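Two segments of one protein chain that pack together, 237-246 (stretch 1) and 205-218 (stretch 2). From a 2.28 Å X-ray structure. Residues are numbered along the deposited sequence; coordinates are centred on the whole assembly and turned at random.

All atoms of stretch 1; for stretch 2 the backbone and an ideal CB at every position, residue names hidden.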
ATOM      1  N   PHE A 237      -9.358  18.708   6.982  1.00 38.87           N
ATOM      2  CA  PHE A 237     -10.478  19.445   6.402  1.00 44.73           C
ATOM      3  C   PHE A 237     -10.068  20.824   5.888  1.00 41.54           C
ATOM      4  O   PHE A 237     -10.800  21.449   5.115  1.00 38.92           O
ATOM      5  CB  PHE A 237     -11.612  19.605   7.437  1.00 45.24           C
ATOM      6  CG  PHE A 237     -12.137  18.303   7.970  1.00 44.72           C
ATOM      7  CD1 PHE A 237     -11.883  17.918   9.282  1.00 47.47           C
ATOM      8  CD2 PHE A 237     -12.878  17.457   7.160  1.00 44.09           C
ATOM      9  CE1 PHE A 237     -12.365  16.713   9.778  1.00 49.93           C
ATOM     10  CE2 PHE A 237     -13.354  16.244   7.642  1.00 44.73           C
ATOM     11  CZ  PHE A 237     -13.102  15.873   8.957  1.00 47.90           C
ATOM     12  N   ALA A 238      -8.905  21.304   6.314  1.00 39.56           N
ATOM     13  CA  ALA A 238      -8.519  22.689   6.025  1.00 38.47           C
ATOM     14  C   ALA A 238      -8.465  23.013   4.538  1.00 37.47           C
ATOM     15  O   ALA A 238      -7.843  22.286   3.759  1.00 40.52           O
ATOM     16  CB  ALA A 238      -7.194  23.033   6.698  1.00 41.40           C
ATOM     17  N   PRO A 239      -9.137  24.107   4.139  1.00 39.54           N
ATOM     18  CA  PRO A 239      -8.991  24.638   2.780  1.00 36.51           C
ATOM     19  C   PRO A 239      -7.526  24.857   2.456  1.00 36.72           C
ATOM     20  O   PRO A 239      -7.114  24.580   1.335  1.00 38.12           O
ATOM     21  CB  PRO A 239      -9.711  25.993   2.853  1.00 34.90           C
ATOM     22  CG  PRO A 239     -10.778  25.768   3.928  1.00 39.88           C
ATOM     23  CD  PRO A 239     -10.125  24.863   4.938  1.00 39.56           C
ATOM     24  N   GLU A 240      -6.752  25.347   3.422  1.00 38.01           N
ATOM     25  CA  GLU A 240      -5.354  25.687   3.163  1.00 42.52           C
ATOM     26  C   GLU A 240      -4.571  24.492   2.610  1.00 40.56           C
ATOM     27  O   GLU A 240      -3.632  24.670   1.852  1.00 36.79           O
ATOM     28  CB  GLU A 240      -4.671  26.258   4.410  1.00 41.89           C
ATOM     29  CG  GLU A 240      -5.224  27.618   4.877  1.00 42.92           C
ATOM     30  CD  GLU A 240      -6.515  27.483   5.686  1.00 49.15           C
ATOM     31  OE1 GLU A 240      -6.983  26.345   5.907  1.00 44.89           O
ATOM     32  OE2 GLU A 240      -7.067  28.517   6.106  1.00 59.34           O
ATOM     33  N   GLU A 241      -4.988  23.281   2.970  1.00 42.46           N
ATOM     34  CA  GLU A 241      -4.291  22.063   2.551  1.00 42.27           C
ATOM     35  C   GLU A 241      -4.980  21.295   1.427  1.00 38.41           C
ATOM     36  O   GLU A 241      -4.423  20.346   0.889  1.00 32.65           O
ATOM     37  CB  GLU A 241      -4.082  21.139   3.745  1.00 38.75           C
ATOM     38  CG  GLU A 241      -3.237  21.769   4.818  1.00 42.79           C
ATOM     39  CD  GLU A 241      -3.331  21.032   6.113  1.00 53.58           C
ATOM     40  OE1 GLU A 241      -4.093  21.483   6.999  1.00 53.17           O
ATOM     41  OE2 GLU A 241      -2.652  19.993   6.239  1.00 60.74           O
ATOM     42  N   ASN A 242      -6.187  21.719   1.079  1.00 39.57           N
ATOM     43  CA  ASN A 242      -6.988  21.036   0.083  1.00 37.25           C
ATOM     44  C   ASN A 242      -7.230  21.903  -1.155  1.00 36.57           C
ATOM     45  O   ASN A 242      -6.424  21.895  -2.087  1.00 43.50           O
ATOM     46  CB  ASN A 242      -8.316  20.586   0.699  1.00 43.06           C
ATOM     47  CG  ASN A 242      -8.127  19.640   1.892  1.00 47.05           C
ATOM     48  OD1 ASN A 242      -9.041  19.447   2.699  1.00 47.16           O
ATOM     49  ND2 ASN A 242      -6.942  19.053   2.005  1.00 43.15           N
ATOM     50  N   GLU A 243      -8.337  22.639  -1.178  1.00 34.79           N
ATOM     51  CA  GLU A 243      -8.657  23.466  -2.349  1.00 37.11           C
ATOM     52  C   GLU A 243      -7.563  24.480  -2.693  1.00 37.28           C
ATOM     53  O   GLU A 243      -7.386  24.827  -3.859  1.00 37.22           O
ATOM     54  CB  GLU A 243      -9.984  24.223  -2.179  1.00 32.79           C
ATOM     55  CG  GLU A 243     -11.237  23.368  -2.190  1.00 34.01           C
ATOM     56  CD  GLU A 243     -11.589  22.810  -0.812  1.00 42.29           C
ATOM     57  OE1 GLU A 243     -10.782  22.990   0.123  1.00 44.92           O
ATOM     58  OE2 GLU A 243     -12.670  22.186  -0.667  1.00 39.43           O
ATOM     59  N   GLU A 244      -6.852  24.987  -1.690  1.00 37.47           N
ATOM     60  CA  GLU A 244      -5.842  26.006  -1.965  1.00 39.06           C
ATOM     61  C   GLU A 244      -4.599  25.368  -2.582  1.00 41.71           C
ATOM     62  O   GLU A 244      -3.979  25.960  -3.456  1.00 40.73           O
ATOM     63  CB  GLU A 244      -5.505  26.847  -0.729  1.00 36.78           C
ATOM     64  CG  GLU A 244      -6.639  27.790  -0.316  1.00 40.98           C
ATOM     65  CD  GLU A 244      -6.273  28.704   0.862  1.00 46.64           C
ATOM     66  OE1 GLU A 244      -5.072  28.970   1.063  1.00 51.79           O
ATOM     67  OE2 GLU A 244      -7.190  29.158   1.582  1.00 47.09           O
ATOM     68  N   ILE A 245      -4.266  24.153  -2.140  1.00 40.56           N
ATOM     69  CA  ILE A 245      -3.207  23.359  -2.763  1.00 41.38           C
ATOM     70  C   ILE A 245      -3.510  23.019  -4.233  1.00 39.86           C
ATOM     71  O   ILE A 245      -2.645  23.160  -5.099  1.00 40.13           O
ATOM     72  CB  ILE A 245      -2.941  22.059  -1.976  1.00 42.64           C
ATOM     73  CG1 ILE A 245      -2.115  22.361  -0.726  1.00 41.34           C
ATOM     74  CG2 ILE A 245      -2.192  21.049  -2.845  1.00 41.83           C
ATOM     75  CD1 ILE A 245      -0.804  23.087  -1.014  1.00 35.37           C
ATOM     76  N   ILE A 246      -4.738  22.581  -4.514  1.00 33.77           N
ATOM     77  CA  ILE A 246      -5.149  22.319  -5.892  1.00 28.96           C
ATOM     78  C   ILE A 246      -5.137  23.575  -6.787  1.00 37.16           C
ATOM     79  O   ILE A 246      -4.784  23.503  -7.963  1.00 43.49           O
ATOM     80  CB  ILE A 246      -6.530  21.647  -5.964  1.00 32.48           C
ATOM     81  CG1 ILE A 246      -6.590  20.446  -5.015  1.00 30.77           C
ATOM     82  CG2 ILE A 246      -6.819  21.199  -7.390  1.00 32.57           C
ATOM     83  CD1 ILE A 246      -5.532  19.413  -5.307  1.00 30.69           C
ATOM     84  N   UNK A 205      -1.136  25.200  12.089  1.00 56.27           N
ATOM     85  CA  UNK A 205      -0.847  23.928  11.433  1.00 54.77           C
ATOM     86  C   UNK A 205      -1.240  23.904   9.960  1.00 52.92           C
ATOM     87  O   UNK A 205      -0.478  23.429   9.129  1.00 52.79           O
ATOM     88  CB  UNK A 205      -1.568  22.796  12.168  1.00 54.77           C
ATOM     89  N   UNK A 206      -2.435  24.408   9.630  1.00 53.62           N
ATOM     90  CA  UNK A 206      -2.825  24.304   8.223  1.00 50.56           C
ATOM     91  C   UNK A 206      -1.829  24.958   7.272  1.00 54.41           C
ATOM     92  O   UNK A 206      -1.456  24.338   6.271  1.00 52.95           O
ATOM     93  CB  UNK A 206      -4.204  24.936   8.023  1.00 50.56           C
ATOM     94  N   UNK A 207      -1.402  26.180   7.579  1.00 55.39           N
ATOM     95  CA  UNK A 207      -0.492  26.914   6.700  1.00 53.53           C
ATOM     96  C   UNK A 207       0.916  26.324   6.722  1.00 47.99           C
ATOM     97  O   UNK A 207       1.587  26.274   5.698  1.00 48.73           O
ATOM     98  CB  UNK A 207      -0.443  28.388   7.105  1.00 53.53           C
ATOM     99  N   UNK A 208       1.365  25.883   7.890  1.00 45.63           N
ATOM    100  CA  UNK A 208       2.640  25.188   7.995  1.00 45.43           C
ATOM    101  C   UNK A 208       2.638  23.943   7.101  1.00 48.76           C
ATOM    102  O   UNK A 208       3.619  23.647   6.405  1.00 46.37           O
ATOM    103  CB  UNK A 208       2.924  24.806   9.449  1.00 45.43           C
ATOM    104  N   UNK A 209       1.525  23.219   7.119  1.00 48.81           N
ATOM    105  CA  UNK A 209       1.396  22.002   6.333  1.00 50.02           C
ATOM    106  C   UNK A 209       1.257  22.330   4.858  1.00 46.49           C
ATOM    107  O   UNK A 209       1.787  21.617   4.012  1.00 44.95           O
ATOM    108  CB  UNK A 209       0.198  21.178   6.809  1.00 50.02           C
ATOM    109  N   UNK A 210       0.546  23.413   4.561  1.00 43.42           N
ATOM    110  CA  UNK A 210       0.408  23.893   3.190  1.00 47.37           C
ATOM    111  C   UNK A 210       1.759  24.067   2.504  1.00 46.24           C
ATOM    112  O   UNK A 210       1.958  23.586   1.395  1.00 50.54           O
ATOM    113  CB  UNK A 210      -0.355  25.219   3.174  1.00 47.37           C
ATOM    114  N   UNK A 211       2.689  24.741   3.167  1.00 48.16           N
ATOM    115  CA  UNK A 211       4.019  24.964   2.588  1.00 49.15           C
ATOM    116  C   UNK A 211       4.767  23.652   2.354  1.00 46.25           C
ATOM    117  O   UNK A 211       5.476  23.501   1.359  1.00 51.35           O
ATOM    118  CB  UNK A 211       4.845  25.873   3.501  1.00 49.15           C
ATOM    119  N   UNK A 212       4.631  22.708   3.276  1.00 42.01           N
ATOM    120  CA  UNK A 212       5.307  21.433   3.115  1.00 49.40           C
ATOM    121  C   UNK A 212       4.672  20.660   1.963  1.00 42.18           C
ATOM    122  O   UNK A 212       5.361  19.988   1.185  1.00 41.80           O
ATOM    123  CB  UNK A 212       5.251  20.621   4.411  1.00 49.40           C
ATOM    124  N   UNK A 213       3.358  20.779   1.838  1.00 33.22           N
ATOM    125  CA  UNK A 213       2.651  20.113   0.756  1.00 36.97           C
ATOM    126  C   UNK A 213       3.186  20.587  -0.591  1.00 43.24           C
ATOM    127  O   UNK A 213       3.410  19.788  -1.503  1.00 41.71           O
ATOM    128  CB  UNK A 213       1.146  20.369   0.857  1.00 36.97           C
ATOM    129  N   UNK A 214       3.414  21.892  -0.694  1.00 43.11           N
ATOM    130  CA  UNK A 214       3.905  22.494  -1.920  1.00 39.28           C
ATOM    131  C   UNK A 214       5.289  21.984  -2.266  1.00 38.22           C
ATOM    132  O   UNK A 214       5.594  21.738  -3.422  1.00 41.22           O
ATOM    133  CB  UNK A 214       3.922  24.019  -1.796  1.00 39.28           C
ATOM    134  N   UNK A 215       6.131  21.820  -1.256  1.00 41.44           N
ATOM    135  CA  UNK A 215       7.477  21.304  -1.473  1.00 43.60           C
ATOM    136  C   UNK A 215       7.475  19.854  -1.969  1.00 48.33           C
ATOM    137  O   UNK A 215       8.228  19.494  -2.881  1.00 49.24           O
ATOM    138  CB  UNK A 215       8.285  21.407  -0.178  1.00 43.60           C
ATOM    139  N   UNK A 216       6.636  19.026  -1.355  1.00 42.51           N
ATOM    140  CA  UNK A 216       6.532  17.638  -1.735  1.00 34.30           C
ATOM    141  C   UNK A 216       6.046  17.549  -3.178  1.00 31.07           C
ATOM    142  O   UNK A 216       6.626  16.824  -3.993  1.00 31.97           O
ATOM    143  CB  UNK A 216       5.595  16.883  -0.790  1.00 34.30           C
ATOM    144  N   UNK A 217       5.015  18.329  -3.495  1.00 30.65           N
ATOM    145  CA  UNK A 217       4.396  18.335  -4.822  1.00 25.82           C
ATOM    146  C   UNK A 217       5.269  18.891  -5.929  1.00 29.14           C
ATOM    147  O   UNK A 217       5.099  18.529  -7.093  1.00 30.20           O
ATOM    148  CB  UNK A 217       3.097  19.143  -4.772  1.00 25.82           C
ATOM    149  N   UNK A 218       6.172  19.803  -5.583  1.00 36.45           N
ATOM    150  CA  UNK A 218       7.039  20.390  -6.584  1.00 40.54           C
ATOM    151  C   UNK A 218       8.051  19.340  -7.030  1.00 44.62           C
ATOM    152  O   UNK A 218       8.506  19.339  -8.180  1.00 45.63           O
ATOM    153  CB  UNK A 218       7.739  21.638  -6.043  1.00 40.54           C
TER

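Stretch 2 is helical throughout, so the positions facing stretch 1 recur every three or four residues: 206, 209, 210, 213, 214 and 217.

Position 205 points its CB sideways, with nothing of stretch 1 within 5.5 Å. Many small or polar residues would do; it is Ser205, bonded elsewhere in the structure.

At position 206 the CB points toward stretch 1 and lies 3.8 Å from Ala238 CB, with Glu240 and Glu241 carboxylates close by. A compact apolar residue suits this, and phi of -57° also permits proline. The residue is Pro206, whose CB lies 3.9 Å from Ala238 CB; Glu241 OE1 comes to 3.3 Å from Pro206 CA.

Position 207 points away, its CB 5.3 Å from Glu240 CG. A long chain could bend back over that methylene, whether aliphatic or basic. Leu207 does so, its CD2 3.6 Å from Glu240 CG. Position 208, out of reach, is Tyr208.

At 209 space is short: the ideal CB is only 3.1 Å from Glu241 OE2. A small side chain, such as alanine, serine or cysteine, fits best. Cys209 is found.

Position 210 points sideways, its CB 3.6 Å from Glu240 O, with the Glu244 carboxylate further along. A long donor is favoured, so lysine, arginine or glutamine would serve. Gln210 extends with chi1 and chi2 both t, and its amide bridges two acceptors: NE2 donates to Glu240 O at 2.9 Å and, weakly, to Glu244 OE1 at 3.2 Å.

Positions 211 and 212 have no stretch 1 atom within 5.5 Å of their CB, and suit solvent-compatible chains: Lys211 and Arg212, the latter poorly ordered.

Position 213 points toward stretch 1, its CB 3.8 Å from Ile245 CD1, with the Glu241 carboxylate within reach of a longer chain. An aliphatic or a long polar residue is plausible. Gln213 combines methylenes with a polar end and helps to enclose Ile245.

At 214 the CB points sideways, 4.9 Å from Ile245 CD1, so a flexible chain with an aliphatic stem would suit. Gln214 provides one, its CG 3.7 Å from Ile245 CD1.

Positions 215 and 216, out of reach, hold Glu215 and Ile216.

Position 217 points toward stretch 1 across a gap, calling for a large aliphatic residue. Leu217 reaches across, CD1 3.5 Å from Ile245 CG2, completing with 210, 213 and 214 the hole that receives Ile245. Position 218, out of reach, is Ser218, whose OG donates to Glu215 O at 2.8 Å.

Stretch 2 (205-218) SPLYCQKRQQEILS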
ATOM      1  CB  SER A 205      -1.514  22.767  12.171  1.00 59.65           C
ATOM      2  OG  SER A 205      -0.966  22.598  13.468  1.00 63.70           O
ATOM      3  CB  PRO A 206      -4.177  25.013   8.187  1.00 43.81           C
ATOM      4  CG  PRO A 206      -4.734  24.778   9.566  1.00 44.22           C
ATOM      5  CD  PRO A 206      -3.546  24.880  10.476  1.00 49.50           C
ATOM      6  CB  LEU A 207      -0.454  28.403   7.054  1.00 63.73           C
ATOM      7  CG  LEU A 207      -1.621  29.298   6.616  1.00 72.65           C
ATOM      8  CD1 LEU A 207      -1.808  29.247   5.101  1.00 70.97           C
ATOM      9  CD2 LEU A 207      -2.915  28.926   7.339  1.00 80.41           C
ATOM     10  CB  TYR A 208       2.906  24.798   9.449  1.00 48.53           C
ATOM     11  CG  TYR A 208       4.141  23.952   9.653  1.00 64.65           C
ATOM     12  CD1 TYR A 208       5.347  24.525  10.035  1.00 71.33           C
ATOM     13  CD2 TYR A 208       4.100  22.570   9.467  1.00 75.65           C
ATOM     14  CE1 TYR A 208       6.482  23.748  10.222  1.00 78.76           C
ATOM     15  CE2 TYR A 208       5.230  21.785   9.650  1.00 80.33           C
ATOM     16  CZ  TYR A 208       6.420  22.378  10.027  1.00 82.46           C
ATOM     17  OH  TYR A 208       7.546  21.602  10.212  1.00 83.78           O
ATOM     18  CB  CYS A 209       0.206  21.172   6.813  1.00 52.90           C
ATOM     19  SG  CYS A 209       0.507  20.308   8.367  1.00 52.48           S
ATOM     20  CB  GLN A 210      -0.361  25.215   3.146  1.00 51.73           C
ATOM     21  CG  GLN A 210      -0.621  25.715   1.741  1.00 49.03           C
ATOM     22  CD  GLN A 210      -1.184  27.121   1.729  1.00 50.67           C
ATOM     23  OE1 GLN A 210      -0.502  28.074   2.109  1.00 50.20           O
ATOM     24  NE2 GLN A 210      -2.429  27.261   1.277  1.00 47.06           N
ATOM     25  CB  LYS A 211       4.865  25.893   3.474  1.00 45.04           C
ATOM     26  CG  LYS A 211       4.206  27.217   3.785  1.00 62.57           C
ATOM     27  CD  LYS A 211       5.067  28.078   4.724  1.00 72.66           C
ATOM     28  CE  LYS A 211       4.776  29.564   4.530  1.00 75.39           C
ATOM     29  NZ  LYS A 211       5.630  30.421   5.404  1.00 80.69           N
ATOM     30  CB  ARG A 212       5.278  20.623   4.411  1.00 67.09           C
ATOM     31  CG  ARG A 212       6.530  19.775   4.631  1.00 83.57           C
ATOM     32  CD  ARG A 212       6.490  19.025   5.964  1.00 98.90           C
ATOM     33  NE  ARG A 212       7.755  18.346   6.257  1.00109.92           N
ATOM     34  CZ  ARG A 212       7.855  17.113   6.754  1.00114.66           C
ATOM     35  NH1 ARG A 212       6.763  16.407   7.022  1.00113.50           N
ATOM     36  NH2 ARG A 212       9.051  16.583   6.985  1.00116.52           N
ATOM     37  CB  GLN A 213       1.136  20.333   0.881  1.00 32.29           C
ATOM     38  CG  GLN A 213       0.478  19.318   1.809  1.00 36.43           C
ATOM     39  CD  GLN A 213      -0.534  19.927   2.759  1.00 39.79           C
ATOM     40  OE1 GLN A 213      -0.771  19.405   3.850  1.00 47.44           O
ATOM     41  NE2 GLN A 213      -1.132  21.033   2.354  1.00 32.64           N
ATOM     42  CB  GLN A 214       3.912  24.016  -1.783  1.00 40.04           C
ATOM     43  CG  GLN A 214       2.517  24.619  -1.756  1.00 40.33           C
ATOM     44  CD  GLN A 214       2.519  26.118  -1.477  1.00 44.35           C
ATOM     45  OE1 GLN A 214       1.553  26.816  -1.777  1.00 42.16           O
ATOM     46  NE2 GLN A 214       3.603  26.611  -0.900  1.00 42.93           N
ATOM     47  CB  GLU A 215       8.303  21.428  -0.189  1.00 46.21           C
ATOM     48  CG  GLU A 215       8.629  22.871   0.183  1.00 54.38           C
ATOM     49  CD  GLU A 215       8.716  23.097   1.680  1.00 62.82           C
ATOM     50  OE1 GLU A 215       9.089  22.151   2.407  1.00 61.08           O
ATOM     51  OE2 GLU A 215       8.413  24.227   2.127  1.00 67.89           O
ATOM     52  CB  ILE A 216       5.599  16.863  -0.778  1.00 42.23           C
ATOM     53  CG1 ILE A 216       6.199  16.835   0.626  1.00 40.96           C
ATOM     54  CG2 ILE A 216       5.373  15.428  -1.266  1.00 42.97           C
ATOM     55  CD1 ILE A 216       5.309  16.206   1.663  1.00 40.60           C
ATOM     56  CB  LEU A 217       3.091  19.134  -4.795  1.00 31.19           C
ATOM     57  CG  LEU A 217       1.889  18.469  -4.137  1.00 35.33           C
ATOM     58  CD1 LEU A 217       0.798  19.506  -3.972  1.00 32.80           C
ATOM     59  CD2 LEU A 217       1.416  17.287  -5.002  1.00 25.38           C
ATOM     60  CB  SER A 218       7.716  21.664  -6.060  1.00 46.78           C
ATOM     61  OG  SER A 218       8.582  21.387  -4.972  1.00 51.78           O
TER
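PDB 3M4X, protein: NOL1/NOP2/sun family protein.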